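Long-range contact in trehalose-6-phosphate phosphatase-related protein (Thermoplasma acidophilum, PDB 1U02), which removes the phosphate from trehalose 6-phosphate to yield free trehalose, using magnesium as its cofactor: residues 40-45 against 59-64. Sequence-based numbering, arbitrary orientation.
Sequences DTYIVT and DINMIC. With GOL (glycerol), chain F.
I43 is gripped through both its backbone polar atoms: its N donates to N61 O at 3.0 Å, and its O accepts from I63 N at 2.8 Å. T45 N continues the parallel ladder to I63 O at 2.9 Å, whereas the bond from N61 N to T41 O, where the strands begin to pair, is longer at 3.3 Å. Glycerol, probably from the crystallisation liquor, bridges that end: its O1 donates to T41 O and accepts from N61 N, while T41 N donates to its O2.

Helix 49-55 links the two strands in a beta-alpha-beta unit of the HAD-type core, and strand 40-44 runs between 61-64 and 3-7. T45, just past the carboxyl end of strand 40-44, lies beside D9, a ligand of the magnesium ion; its hydroxyl oxygen OG1 accepts from R47 N, tying it to the chain that follows.

On the face carrying Y42, V44 and I63, the flat phenol ring receives N61 CB over one face, offset toward the rim and 3.8 Å from its centre, a CH-pi contact. Chi1 (-69°) sets N61 CG beside its own backbone N; the side chain runs alongside that of Y42, the amide plane turned 43° from the ring, and OD1 accepts from N73 N. Branched V44 and I63 lie side by side, V44 CG2 to I63 CD1 at 4.1 Å, both covered by helix 161-169, V44 meeting I165 and I63 meeting A164. On the opposite face, that of I43 and M62, I43 CG1 meets I60 CD1 at 4.1 Å, and M62, present as selenomethionine, packs its CB on I43 CB at 4.2 Å before its end turns away to helix 49-55.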
loop_
_atom_site.group_PDB
_atom_site.type_symbol
_atom_site.label_atom_id
_atom_site.label_comp_id
_atom_site.label_asym_id
_atom_site.label_seq_id
_atom_site.Cartn_x
_atom_site.Cartn_y
_atom_site.Cartn_z
ATOM N N ASP A 40 -9.000 7.307 14.933
ATOM C CA ASP A 40 -9.427 7.502 13.550
ATOM C C ASP A 40 -8.346 6.739 12.782
ATOM O O ASP A 40 -7.233 7.231 12.587
ATOM C CB ASP A 40 -9.398 8.987 13.172
ATOM C CG ASP A 40 -10.106 9.268 11.854
ATOM O OD1 ASP A 40 -10.225 8.338 11.027
ATOM O OD2 ASP A 40 -10.532 10.422 11.635
ATOM N N THR A 41 -8.679 5.528 12.364
ATOM C CA THR A 41 -7.724 4.667 11.685
ATOM C C THR A 41 -7.769 4.664 10.163
ATOM O O THR A 41 -8.837 4.570 9.558
ATOM C CB THR A 41 -7.888 3.227 12.199
ATOM O OG1 THR A 41 -7.864 3.239 13.634
ATOM C CG2 THR A 41 -6.764 2.342 11.686
ATOM N N TYR A 42 -6.586 4.766 9.558
ATOM C CA TYR A 42 -6.435 4.760 8.110
ATOM C C TYR A 42 -5.456 3.686 7.664
ATOM O O TYR A 42 -4.367 3.557 8.228
ATOM C CB TYR A 42 -5.879 6.101 7.617
ATOM C CG TYR A 42 -6.858 7.240 7.577
ATOM C CD1 TYR A 42 -7.492 7.589 6.389
ATOM C CD2 TYR A 42 -7.122 7.997 8.713
ATOM C CE1 TYR A 42 -8.363 8.671 6.329
ATOM C CE2 TYR A 42 -7.998 9.084 8.667
ATOM C CZ TYR A 42 -8.610 9.413 7.469
ATOM O OH TYR A 42 -9.458 10.494 7.402
ATOM N N ILE A 43 -5.848 2.907 6.664
ATOM C CA ILE A 43 -4.944 1.921 6.091
ATOM C C ILE A 43 -4.363 2.702 4.913
ATOM O O ILE A 43 -5.116 3.281 4.132
ATOM C CB ILE A 43 -5.683 0.678 5.533
ATOM C CG1 ILE A 43 -6.327 -0.117 6.673
ATOM C CG2 ILE A 43 -4.696 -0.202 4.767
ATOM C CD1 ILE A 43 -5.338 -0.623 7.702
ATOM N N VAL A 44 -3.039 2.751 4.797
ATOM C CA VAL A 44 -2.402 3.470 3.695
ATOM C C VAL A 44 -1.634 2.426 2.904
ATOM O O VAL A 44 -0.710 1.807 3.423
ATOM C CB VAL A 44 -1.444 4.556 4.208
ATOM C CG1 VAL A 44 -0.852 5.323 3.036
ATOM C CG2 VAL A 44 -2.194 5.501 5.138
ATOM N N THR A 45 -1.997 2.252 1.639
ATOM C CA THR A 45 -1.396 1.195 0.847
ATOM C C THR A 45 -1.311 1.511 -0.642
ATOM O O THR A 45 -1.867 2.504 -1.114
ATOM C CB THR A 45 -2.256 -0.069 1.036
ATOM O OG1 THR A 45 -1.794 -1.131 0.196
ATOM C CG2 THR A 45 -3.713 0.257 0.689
ATOM N N ASP A 59 -14.878 -1.443 9.179
ATOM C CA ASP A 59 -15.285 -0.063 8.980
ATOM C C ASP A 59 -14.128 0.876 9.309
ATOM O O ASP A 59 -14.023 1.382 10.428
ATOM C CB ASP A 59 -16.493 0.254 9.870
ATOM C CG ASP A 59 -16.921 1.704 9.781
ATOM O OD1 ASP A 59 -17.016 2.232 8.650
ATOM O OD2 ASP A 59 -17.171 2.312 10.846
ATOM N N ILE A 60 -13.243 1.079 8.337
ATOM C CA ILE A 60 -12.098 1.966 8.507
ATOM C C ILE A 60 -11.874 2.740 7.221
ATOM O O ILE A 60 -12.363 2.344 6.166
ATOM C CB ILE A 60 -10.783 1.196 8.836
ATOM C CG1 ILE A 60 -10.725 -0.123 8.064
ATOM C CG2 ILE A 60 -10.667 0.969 10.335
ATOM C CD1 ILE A 60 -10.469 0.022 6.603
ATOM N N ASN A 61 -11.139 3.843 7.318
ATOM C CA ASN A 61 -10.834 4.656 6.152
ATOM C C ASN A 61 -9.565 4.142 5.490
ATOM O O ASN A 61 -8.772 3.427 6.107
ATOM C CB ASN A 61 -10.655 6.124 6.548
ATOM C CG ASN A 61 -11.960 6.771 6.978
ATOM O OD1 ASN A 61 -13.009 6.520 6.389
ATOM N ND2 ASN A 61 -11.896 7.615 7.999
HETATM N N MSE A 62 -9.364 4.503 4.231
HETATM C CA MSE A 62 -8.177 4.050 3.544
HETATM C C MSE A 62 -7.699 4.987 2.450
HETATM O O MSE A 62 -8.490 5.658 1.783
HETATM C CB MSE A 62 -8.410 2.645 2.970
HETATM C CG MSE A 62 -9.624 2.528 2.067
HETATM SE SE MSE A 62 -10.043 0.691 1.548
HETATM C CE MSE A 62 -10.957 0.108 3.139
ATOM N N ILE A 63 -6.382 5.042 2.310
ATOM C CA ILE A 63 -5.727 5.832 1.286
ATOM C C ILE A 63 -5.098 4.737 0.427
ATOM O O ILE A 63 -4.173 4.058 0.869
ATOM C CB ILE A 63 -4.625 6.746 1.887
ATOM C CG1 ILE A 63 -5.267 7.810 2.784
ATOM C CG2 ILE A 63 -3.836 7.425 0.773
ATOM C CD1 ILE A 63 -4.265 8.659 3.555
ATOM N N CYS A 64 -5.622 4.547 -0.784
ATOM C CA CYS A 64 -5.126 3.499 -1.679
ATOM C C CYS A 64 -4.323 4.016 -2.865
ATOM O O CYS A 64 -4.296 5.217 -3.128
ATOM C CB CYS A 64 -6.306 2.666 -2.184
ATOM S SG CYS A 64 -7.248 1.890 -0.840
HETATM C C1 GOL F . -12.288 5.695 11.153
HETATM O O1 GOL F . -11.459 5.506 9.792
HETATM C C2 GOL F . -12.452 4.719 12.136
HETATM O O2 GOL F . -11.357 4.615 12.914
HETATM C C3 GOL F . -13.549 4.223 12.026
HETATM O O3 GOL F . -14.982 3.946 11.465
#